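Local coordinates for DUF4785 domain-containing protein (PDB 4KH9), which is of unknown function but binds calcium and is built from three mainly beta domains, the second and third related to the E-set group, at residues Leu86-Pro91 / Gly134-Lys139; His172-Asp177 / Ser262-Ser267; Leu344-Leu349 / Val367-Leu372. All blocks are in the same frame, centred on the assembly; numbering follows the deposited sequence.

Interaction 1: residues Leu86-Pro91 / Gly134-Lys139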
loop_
_atom_site.group_PDB
_atom_site.type_symbol
_atom_site.label_atom_id
_atom_site.label_comp_id
_atom_site.label_asym_id
_atom_site.label_seq_id
_atom_site.Cartn_x
_atom_site.Cartn_y
_atom_site.Cartn_z
ATOM N N LEU A 86 -2.883 -9.800 31.945
ATOM C CA LEU A 86 -2.455 -8.428 31.868
ATOM C C LEU A 86 -3.111 -7.514 32.884
ATOM O O LEU A 86 -4.269 -7.683 33.254
ATOM C CB LEU A 86 -2.736 -7.878 30.436
ATOM C CG LEU A 86 -1.938 -8.563 29.267
ATOM C CD1 LEU A 86 -2.523 -8.195 27.918
ATOM C CD2 LEU A 86 -0.428 -8.232 29.294
ATOM N N LEU A 87 -2.352 -6.488 33.274
ATOM C CA LEU A 87 -2.783 -5.414 34.167
ATOM C C LEU A 87 -2.696 -4.092 33.425
ATOM O O LEU A 87 -1.916 -3.963 32.469
ATOM C CB LEU A 87 -1.925 -5.362 35.451
ATOM C CG LEU A 87 -1.854 -6.630 36.309
ATOM C CD1 LEU A 87 -0.710 -6.541 37.317
ATOM C CD2 LEU A 87 -3.173 -6.893 37.020
ATOM N N ILE A 88 -3.452 -3.111 33.878
ATOM C CA ILE A 88 -3.389 -1.784 33.290
ATOM C C ILE A 88 -3.456 -0.728 34.422
ATOM O O ILE A 88 -4.301 -0.778 35.324
ATOM C CB ILE A 88 -4.460 -1.543 32.182
ATOM C CG1 ILE A 88 -4.179 -0.237 31.384
ATOM C CG2 ILE A 88 -5.898 -1.664 32.715
ATOM C CD1 ILE A 88 -4.948 -0.090 30.011
ATOM N N LYS A 89 -2.545 0.221 34.338
ATOM C CA LYS A 89 -2.472 1.339 35.253
ATOM C C LYS A 89 -3.095 2.530 34.530
ATOM O O LYS A 89 -2.697 2.862 33.424
ATOM C CB LYS A 89 -1.013 1.561 35.670
ATOM C CG LYS A 89 -0.836 2.342 36.963
ATOM C CD LYS A 89 0.638 2.413 37.312
ATOM C CE LYS A 89 0.877 2.953 38.703
ATOM N NZ LYS A 89 2.328 3.013 39.036
ATOM N N THR A 90 -4.119 3.132 35.130
ATOM C CA THR A 90 -4.813 4.268 34.512
ATOM C C THR A 90 -3.960 5.543 34.648
ATOM O O THR A 90 -2.972 5.517 35.398
ATOM C CB THR A 90 -6.201 4.445 35.180
ATOM O OG1 THR A 90 -6.009 4.834 36.556
ATOM C CG2 THR A 90 -7.046 3.186 35.092
ATOM N N PRO A 91 -4.320 6.675 33.988
ATOM C CA PRO A 91 -3.532 7.901 34.173
ATOM C C PRO A 91 -3.558 8.407 35.640
ATOM O O PRO A 91 -2.666 9.160 36.005
ATOM C CB PRO A 91 -4.199 8.889 33.203
ATOM C CG PRO A 91 -4.912 8.011 32.175
ATOM C CD PRO A 91 -5.436 6.913 33.040
ATOM N N GLY A 134 -5.070 9.726 28.565
ATOM C CA GLY A 134 -3.718 10.090 28.948
ATOM C C GLY A 134 -2.775 8.920 28.861
ATOM O O GLY A 134 -2.845 8.128 27.916
ATOM N N LYS A 135 -1.897 8.801 29.855
ATOM C CA LYS A 135 -0.887 7.758 29.858
ATOM C C LYS A 135 -1.349 6.575 30.706
ATOM O O LYS A 135 -1.485 6.667 31.929
ATOM C CB LYS A 135 0.467 8.319 30.330
ATOM C CG LYS A 135 1.559 7.284 30.549
ATOM C CD LYS A 135 2.776 7.945 31.194
ATOM C CE LYS A 135 3.577 6.973 32.032
ATOM N NZ LYS A 135 4.806 7.598 32.599
ATOM N N PHE A 136 -1.642 5.473 30.012
ATOM C CA PHE A 136 -1.995 4.193 30.598
ATOM C C PHE A 136 -0.733 3.347 30.525
ATOM O O PHE A 136 0.093 3.564 29.637
ATOM C CB PHE A 136 -3.184 3.532 29.886
ATOM C CG PHE A 136 -4.535 4.190 30.005
ATOM C CD1 PHE A 136 -4.842 5.321 29.258
ATOM C CD2 PHE A 136 -5.522 3.645 30.818
ATOM C CE1 PHE A 136 -6.105 5.921 29.353
ATOM C CE2 PHE A 136 -6.787 4.239 30.907
ATOM C CZ PHE A 136 -7.081 5.364 30.158
ATOM N N ILE A 137 -0.556 2.440 31.470
ATOM C CA ILE A 137 0.590 1.550 31.481
ATOM C C ILE A 137 0.059 0.110 31.449
ATOM O O ILE A 137 -0.674 -0.305 32.339
ATOM C CB ILE A 137 1.549 1.808 32.684
ATOM C CG1 ILE A 137 2.056 3.276 32.672
ATOM C CG2 ILE A 137 2.735 0.772 32.683
ATOM C CD1 ILE A 137 3.017 3.669 33.812
ATOM N N LEU A 138 0.390 -0.619 30.384
ATOM C CA LEU A 138 0.026 -2.016 30.222
ATOM C C LEU A 138 1.160 -2.841 30.766
ATOM O O LEU A 138 2.315 -2.587 30.424
ATOM C CB LEU A 138 -0.254 -2.335 28.750
ATOM C CG LEU A 138 -0.753 -3.768 28.426
ATOM C CD1 LEU A 138 -2.175 -4.046 29.012
ATOM C CD2 LEU A 138 -0.698 -4.018 26.911
ATOM N N LYS A 139 0.853 -3.794 31.622
ATOM C CA LYS A 139 1.886 -4.594 32.262
ATOM C C LYS A 139 1.444 -6.052 32.354
ATOM O O LYS A 139 0.254 -6.371 32.462
ATOM C CB LYS A 139 2.166 -4.021 33.681
ATOM C CG LYS A 139 3.397 -4.575 34.413
ATOM C CD LYS A 139 3.343 -4.276 35.912
ATOM C CE LYS A 139 4.163 -3.082 36.337
ATOM N NZ LYS A 139 5.619 -3.393 36.383
#
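Pro91 lies over the Phe136 ring: its CD sits 3.7 Å from the centroid of that ring and 13° off the ring normal, a CH-pi contact on one face. Pro91 CG leans toward CE1 of the same ring. Ile88 CD1 comes obliquely from the side of the ring opposite Pro91, 3.9 Å from Phe136 CD2, and Thr90 CA, also oblique, is on the Pro91 side, nearest CD2. Phe136 CG stands beside its own backbone N, anti to the carbonyl carbon (chi1 -67°). Leu138 CD1 lies 3.5 Å from Leu87 O and close to Leu86 CB.

Beneath the side chains, two antiparallel hydrogen-bonded pairs fix the register. Leu87 N gives a bond of 2.7 Å to Lys139 O, returned by Lys139 N to Leu87 O; Lys89 and Ile137 exchange a second pair, Ile137 N to Lys89 O at 2.9 Å. Ile88 faces Leu138 between them as a non-hydrogen-bonded pair, and Ile88 CA approaches Ile137 O at 3.2 Å in a CA-H...O contact. The strand axes run antiparallel at 161°. Along each extended strand the side chains alternate between two faces: Ile88 and Leu138 are buried on one, while Leu87, Lys89, Ile137 and Lys139 lie partly exposed on the other.

Thr90 OG1 is hydrogen-bonded to Gln94 N as the chain turns toward strand 95-97. That strand pairs with the far side of 86-89, and strand 62-65 with the far side of 135-140, which makes these two the central strands of a four-stranded antiparallel sheet; Leu86 and Leu138 both pack on Ile75 of strand 72-77, in a second sheet.

Interaction 2: residues His172-Asp177 / Ser262-Ser267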
loop_
_atom_site.group_PDB
_atom_site.type_symbol
_atom_site.label_atom_id
_atom_site.label_comp_id
_atom_site.label_asym_id
_atom_site.label_seq_id
_atom_site.Cartn_x
_atom_site.Cartn_y
_atom_site.Cartn_z
ATOM N N HIS A 172 2.095 4.291 -8.456
ATOM C CA HIS A 172 2.886 3.277 -9.124
ATOM C C HIS A 172 4.272 3.807 -9.432
ATOM O O HIS A 172 4.427 4.929 -9.910
ATOM C CB HIS A 172 2.205 2.801 -10.432
ATOM C CG HIS A 172 0.714 2.700 -10.377
ATOM N ND1 HIS A 172 0.082 1.567 -9.888
ATOM C CD2 HIS A 172 -0.228 3.585 -10.789
ATOM C CE1 HIS A 172 -1.219 1.814 -9.958
ATOM N NE2 HIS A 172 -1.458 3.010 -10.517
ATOM N N TYR A 173 5.266 2.977 -9.191
ATOM C CA TYR A 173 6.666 3.287 -9.445
ATOM C C TYR A 173 7.344 2.139 -10.163
ATOM O O TYR A 173 6.832 1.025 -10.178
ATOM C CB TYR A 173 7.404 3.545 -8.101
ATOM C CG TYR A 173 6.903 4.707 -7.276
ATOM C CD1 TYR A 173 7.426 5.980 -7.447
ATOM C CD2 TYR A 173 5.907 4.529 -6.316
ATOM C CE1 TYR A 173 6.992 7.051 -6.664
ATOM C CE2 TYR A 173 5.438 5.600 -5.558
ATOM C CZ TYR A 173 5.988 6.855 -5.734
ATOM O OH TYR A 173 5.543 7.884 -4.969
ATOM N N GLN A 174 8.526 2.394 -10.706
ATOM C CA GLN A 174 9.335 1.380 -11.353
ATOM C C GLN A 174 10.780 1.502 -10.881
ATOM O O GLN A 174 11.142 2.480 -10.217
ATOM C CB GLN A 174 9.249 1.472 -12.892
ATOM C CG GLN A 174 7.892 1.052 -13.435
ATOM C CD GLN A 174 7.965 0.530 -14.865
ATOM O OE1 GLN A 174 8.209 1.287 -15.809
ATOM N NE2 GLN A 174 7.796 -0.780 -15.050
ATOM N N TYR A 175 11.584 0.497 -11.211
ATOM C CA TYR A 175 12.989 0.405 -10.858
ATOM C C TYR A 175 13.729 1.723 -11.176
ATOM O O TYR A 175 13.667 2.205 -12.293
ATOM C CB TYR A 175 13.650 -0.787 -11.586
ATOM C CG TYR A 175 15.116 -0.933 -11.251
ATOM C CD1 TYR A 175 15.525 -1.623 -10.114
ATOM C CD2 TYR A 175 16.095 -0.349 -12.049
ATOM C CE1 TYR A 175 16.873 -1.714 -9.770
ATOM C CE2 TYR A 175 17.444 -0.436 -11.715
ATOM C CZ TYR A 175 17.829 -1.118 -10.572
ATOM O OH TYR A 175 19.161 -1.214 -10.238
ATOM N N GLY A 176 14.392 2.277 -10.167
ATOM C CA GLY A 176 15.155 3.498 -10.308
ATOM C C GLY A 176 14.385 4.761 -10.049
ATOM O O GLY A 176 14.983 5.829 -10.047
ATOM N N ASP A 177 13.056 4.677 -9.839
ATOM C CA ASP A 177 12.321 5.898 -9.534
ATOM C C ASP A 177 12.632 6.402 -8.131
ATOM O O ASP A 177 12.893 5.603 -7.226
ATOM C CB ASP A 177 10.808 5.672 -9.641
ATOM C CG ASP A 177 10.264 5.529 -11.055
ATOM O OD1 ASP A 177 11.029 5.771 -12.013
ATOM O OD2 ASP A 177 9.074 5.176 -11.196
ATOM N N SER A 262 2.231 0.631 -5.710
ATOM C CA SER A 262 2.608 -0.485 -6.586
ATOM C C SER A 262 4.003 -0.257 -7.134
ATOM O O SER A 262 4.389 0.884 -7.387
ATOM C CB SER A 262 1.595 -0.619 -7.725
ATOM O OG SER A 262 1.971 -1.658 -8.607
ATOM N N TYR A 263 4.743 -1.342 -7.374
ATOM C CA TYR A 263 6.105 -1.239 -7.908
ATOM C C TYR A 263 6.364 -2.318 -8.971
ATOM O O TYR A 263 5.985 -3.459 -8.750
ATOM C CB TYR A 263 7.121 -1.360 -6.761
ATOM C CG TYR A 263 8.567 -1.442 -7.198
ATOM C CD1 TYR A 263 9.262 -0.307 -7.575
ATOM C CD2 TYR A 263 9.232 -2.669 -7.259
ATOM C CE1 TYR A 263 10.597 -0.370 -7.966
ATOM C CE2 TYR A 263 10.577 -2.745 -7.637
ATOM C CZ TYR A 263 11.251 -1.586 -7.990
ATOM O OH TYR A 263 12.555 -1.621 -8.391
ATOM N N SER A 264 7.062 -1.982 -10.081
ATOM C CA SER A 264 7.402 -3.012 -11.072
ATOM C C SER A 264 8.822 -2.831 -11.640
ATOM O O SER A 264 9.418 -1.763 -11.548
ATOM C CB SER A 264 6.389 -3.030 -12.216
ATOM O OG SER A 264 6.449 -1.854 -13.004
ATOM N N ILE A 265 9.335 -3.884 -12.239
ATOM C CA ILE A 265 10.607 -3.896 -12.947
ATOM C C ILE A 265 10.279 -3.671 -14.444
ATOM O O ILE A 265 9.379 -4.339 -14.954
ATOM C CB ILE A 265 11.364 -5.209 -12.669
ATOM C CG1 ILE A 265 11.802 -5.277 -11.182
ATOM C CG2 ILE A 265 12.572 -5.386 -13.592
ATOM C CD1 ILE A 265 11.592 -6.609 -10.603
ATOM N N PRO A 266 10.932 -2.725 -15.141
ATOM C CA PRO A 266 10.592 -2.493 -16.565
ATOM C C PRO A 266 11.161 -3.619 -17.439
ATOM O O PRO A 266 12.122 -3.422 -18.182
ATOM C CB PRO A 266 11.238 -1.132 -16.847
ATOM C CG PRO A 266 12.405 -1.049 -15.907
ATOM C CD PRO A 266 11.992 -1.796 -14.669
ATOM N N SER A 267 10.569 -4.824 -17.314
ATOM C CA SER A 267 10.990 -6.084 -17.968
ATOM C C SER A 267 10.835 -6.051 -19.487
ATOM O O SER A 267 11.405 -6.898 -20.173
ATOM C CB SER A 267 10.183 -7.243 -17.412
ATOM O OG SER A 267 8.799 -6.926 -17.342
#
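Gln174 reaches across to Ser264 with its amide, NE2 donating to Ser264 OG at 2.7 Å, the hydroxyl tilted 20° from the amide plane. Gln174 CG lies beside its own backbone N (chi1 -70°), which puts this methylene 3.3 Å from Ser264 OG as well. The serine meets it with OG held between its backbone N and carbonyl carbon (chi1 67°). Past this bond, Gln174 and Pro266 slide by each other in opposite directions, NE2 coming near the proline CA and CB. NE2 also has Val360 O of strand 358-368 as a hydrogen-bond partner.

On the other face the Tyr263 ring lies alongside the Tyr175 side chain, both pointing the same way, and Tyr263 OH ends near the plane of the Tyr175 ring at its edge, 3.4 Å from CD1. That hydroxyl is hydrogen-bonded to Ser229 O. Tyr175 CB meanwhile rests 3.6 Å from Pro266 CD.

The backbones beneath are parallel, unlike the rest of this sheet: strand 172-174 is its outermost strand beside 251-264, within the central E-set-like domain. Tyr173 N binds Ser262 O at 2.9 Å, Tyr173 O accepts from Ser264 N, and Tyr175 N reaches Ser264 O, so Tyr173 and Tyr175 bracket the pairing of Gln174 with Ser264. A type II turn from Gln174 to Asp177 then takes the chain away, and Asp177 OD2 accepts from Gln174 N at 2.9 Å, met from above the carboxylate plane.

Nearer the start of the pairing, His172 ND1 comes within 3.4 Å of Ser262 CB, with Ser262 OG at the edge of the imidazole; Ser262 OG is hydrogen-bonded to Lys358 NZ, and Tyr173 OH to Asp169.

Interaction 3: residues Leu344-Leu349 / Val367-Leu372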
loop_
_atom_site.group_PDB
_atom_site.type_symbol
_atom_site.label_atom_id
_atom_site.label_comp_id
_atom_site.label_asym_id
_atom_site.label_seq_id
_atom_site.Cartn_x
_atom_site.Cartn_y
_atom_site.Cartn_z
ATOM N N LEU A 344 -10.730 8.521 -35.721
ATOM C CA LEU A 344 -10.296 7.446 -34.806
ATOM C C LEU A 344 -8.916 7.708 -34.217
ATOM O O LEU A 344 -8.060 8.288 -34.889
ATOM C CB LEU A 344 -10.262 6.078 -35.523
ATOM C CG LEU A 344 -11.578 5.468 -36.018
ATOM C CD1 LEU A 344 -11.304 4.337 -36.988
ATOM C CD2 LEU A 344 -12.449 4.984 -34.865
ATOM N N TYR A 345 -8.681 7.233 -32.974
ATOM C CA TYR A 345 -7.367 7.329 -32.340
ATOM C C TYR A 345 -7.176 6.226 -31.267
ATOM O O TYR A 345 -8.147 5.618 -30.810
ATOM C CB TYR A 345 -7.112 8.733 -31.747
ATOM C CG TYR A 345 -7.867 9.094 -30.488
ATOM C CD1 TYR A 345 -7.352 8.787 -29.230
ATOM C CD2 TYR A 345 -9.030 9.859 -30.546
ATOM C CE1 TYR A 345 -8.023 9.150 -28.061
ATOM C CE2 TYR A 345 -9.702 10.246 -29.381
ATOM C CZ TYR A 345 -9.189 9.891 -28.141
ATOM O OH TYR A 345 -9.841 10.254 -26.987
ATOM N N LEU A 346 -5.904 5.962 -30.905
ATOM C CA LEU A 346 -5.532 4.999 -29.869
ATOM C C LEU A 346 -5.439 5.735 -28.556
ATOM O O LEU A 346 -4.595 6.631 -28.430
ATOM C CB LEU A 346 -4.203 4.272 -30.198
ATOM C CG LEU A 346 -4.186 3.339 -31.403
ATOM C CD1 LEU A 346 -2.775 2.834 -31.673
ATOM C CD2 LEU A 346 -5.133 2.192 -31.208
ATOM N N GLY A 347 -6.330 5.397 -27.615
ATOM C CA GLY A 347 -6.386 6.024 -26.290
ATOM C C GLY A 347 -5.177 5.737 -25.413
ATOM O O GLY A 347 -4.681 6.613 -24.694
ATOM N N TYR A 348 -4.696 4.488 -25.455
ATOM C CA TYR A 348 -3.521 4.110 -24.688
ATOM C C TYR A 348 -2.853 2.901 -25.302
ATOM O O TYR A 348 -3.440 2.210 -26.135
ATOM C CB TYR A 348 -3.855 3.838 -23.193
ATOM C CG TYR A 348 -4.833 2.717 -22.921
ATOM C CD1 TYR A 348 -4.453 1.388 -23.067
ATOM C CD2 TYR A 348 -6.098 2.982 -22.400
ATOM C CE1 TYR A 348 -5.321 0.350 -22.755
ATOM C CE2 TYR A 348 -6.970 1.946 -22.056
ATOM C CZ TYR A 348 -6.580 0.632 -22.242
ATOM O OH TYR A 348 -7.442 -0.389 -21.934
ATOM N N LEU A 349 -1.616 2.660 -24.861
ATOM C CA LEU A 349 -0.781 1.511 -25.158
ATOM C C LEU A 349 -0.176 1.034 -23.848
ATOM O O LEU A 349 0.682 1.715 -23.281
ATOM C CB LEU A 349 0.291 1.832 -26.202
ATOM C CG LEU A 349 -0.202 2.173 -27.599
ATOM C CD1 LEU A 349 0.937 2.655 -28.441
ATOM C CD2 LEU A 349 -0.893 0.983 -28.253
ATOM N N VAL A 367 -3.197 8.938 -29.537
ATOM C CA VAL A 367 -2.378 8.821 -30.750
ATOM C C VAL A 367 -3.343 8.726 -31.910
ATOM O O VAL A 367 -4.029 7.717 -32.052
ATOM C CB VAL A 367 -1.313 7.673 -30.781
ATOM C CG1 VAL A 367 -0.448 7.766 -32.037
ATOM C CG2 VAL A 367 -0.420 7.688 -29.550
ATOM N N LYS A 368 -3.421 9.795 -32.716
ATOM C CA LYS A 368 -4.272 9.865 -33.903
ATOM C C LYS A 368 -3.757 8.853 -34.908
ATOM O O LYS A 368 -2.544 8.675 -34.996
ATOM C CB LYS A 368 -4.271 11.296 -34.475
ATOM C CG LYS A 368 -4.911 12.349 -33.555
ATOM C CD LYS A 368 -4.557 13.794 -33.942
ATOM C CE LYS A 368 -5.232 14.302 -35.197
ATOM N NZ LYS A 368 -4.898 15.727 -35.453
ATOM N N LEU A 369 -4.653 8.171 -35.652
ATOM C CA LEU A 369 -4.221 7.169 -36.640
ATOM C C LEU A 369 -3.386 7.814 -37.756
ATOM O O LEU A 369 -2.549 7.132 -38.352
ATOM C CB LEU A 369 -5.385 6.374 -37.260
ATOM C CG LEU A 369 -6.394 5.655 -36.352
ATOM C CD1 LEU A 369 -7.186 4.639 -37.159
ATOM C CD2 LEU A 369 -5.733 4.955 -35.166
ATOM N N SER A 370 -3.587 9.134 -37.994
ATOM C CA SER A 370 -2.888 9.967 -38.981
ATOM C C SER A 370 -1.395 10.139 -38.620
ATOM O O SER A 370 -0.615 10.631 -39.439
ATOM C CB SER A 370 -3.562 11.332 -39.089
ATOM O OG SER A 370 -3.533 12.021 -37.848
ATOM N N GLN A 371 -1.016 9.748 -37.388
ATOM C CA GLN A 371 0.358 9.762 -36.882
ATOM C C GLN A 371 1.018 8.369 -37.074
ATOM O O GLN A 371 2.245 8.254 -37.021
ATOM C CB GLN A 371 0.381 10.164 -35.390
ATOM C CG GLN A 371 -0.133 11.569 -35.092
ATOM C CD GLN A 371 -0.016 11.911 -33.628
ATOM O OE1 GLN A 371 -0.999 11.910 -32.883
ATOM N NE2 GLN A 371 1.189 12.229 -33.184
ATOM N N LEU A 372 0.181 7.325 -37.304
ATOM C CA LEU A 372 0.555 5.907 -37.448
ATOM C C LEU A 372 0.553 5.450 -38.914
ATOM O O LEU A 372 0.951 4.319 -39.213
ATOM C CB LEU A 372 -0.437 5.048 -36.631
ATOM C CG LEU A 372 -0.629 5.472 -35.165
ATOM C CD1 LEU A 372 -1.955 5.013 -34.610
ATOM C CD2 LEU A 372 0.524 5.028 -34.311
#
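Leu346 N donates to Val367 O at 2.8 Å, and Val367 N returns a bond to Leu346 O at 2.9 Å with 152° at its hydrogen, so one antiparallel hydrogen-bonded pair satisfies both backbone N-H groups and both carbonyls. Leu344 O has a more distant partner, a weak bond of 3.5 Å from Leu369 N, while Leu369 CG approaches the same oxygen at 3.4 Å.

These bonds lie at the open end of the beta hairpin made by strands 345-353 and 358-368, in the C-terminal E-set-like domain. Strand 358-368 is outermost in its five-stranded antiparallel sheet, and from it the chain passes into a 3-10 turn at 369-371. The turn takes up further donors: Lys368 N is bound by the side-chain carbonyl Gln371 OE1 at 3.2 Å, Gln371 N by Lys368 O, and Leu372 N by Leu369 O.

The turn also brings two leucines back against the first segment, Leu369 CD1 3.8 Å from Leu344 CB just ahead of strand 345-353, and Leu372 CD1 3.7 Å from Leu346 CD1 on it. Leu369 and Leu372 both pack on Phe283 of strand 281-289, in the neighbouring sheet, and Leu372 shares a backbone hydrogen bond with Lys275.

How the interactions relate
Followed from the N terminus, the three contacts come in series, each closing before the next opens, so none nests within or crosses another. Interaction 1 closes a loop of 42 residues in the N-terminal domain. Interaction 2 spans 84 residues, 54 of them in strands, and so brings the beginning and end of the central domain together. Interaction 3 closes a hairpin over 17 residues near the C terminus. Interaction 1 lies apart, its centre 45 Å from that of interaction 2 and 65 Å from that of interaction 3. Interactions 2 and 3 have centres 26 Å apart without touching; strand 358-368 links them, contributing Val367 and Lys368 to one and neighbouring the other through Lys358 and Val360.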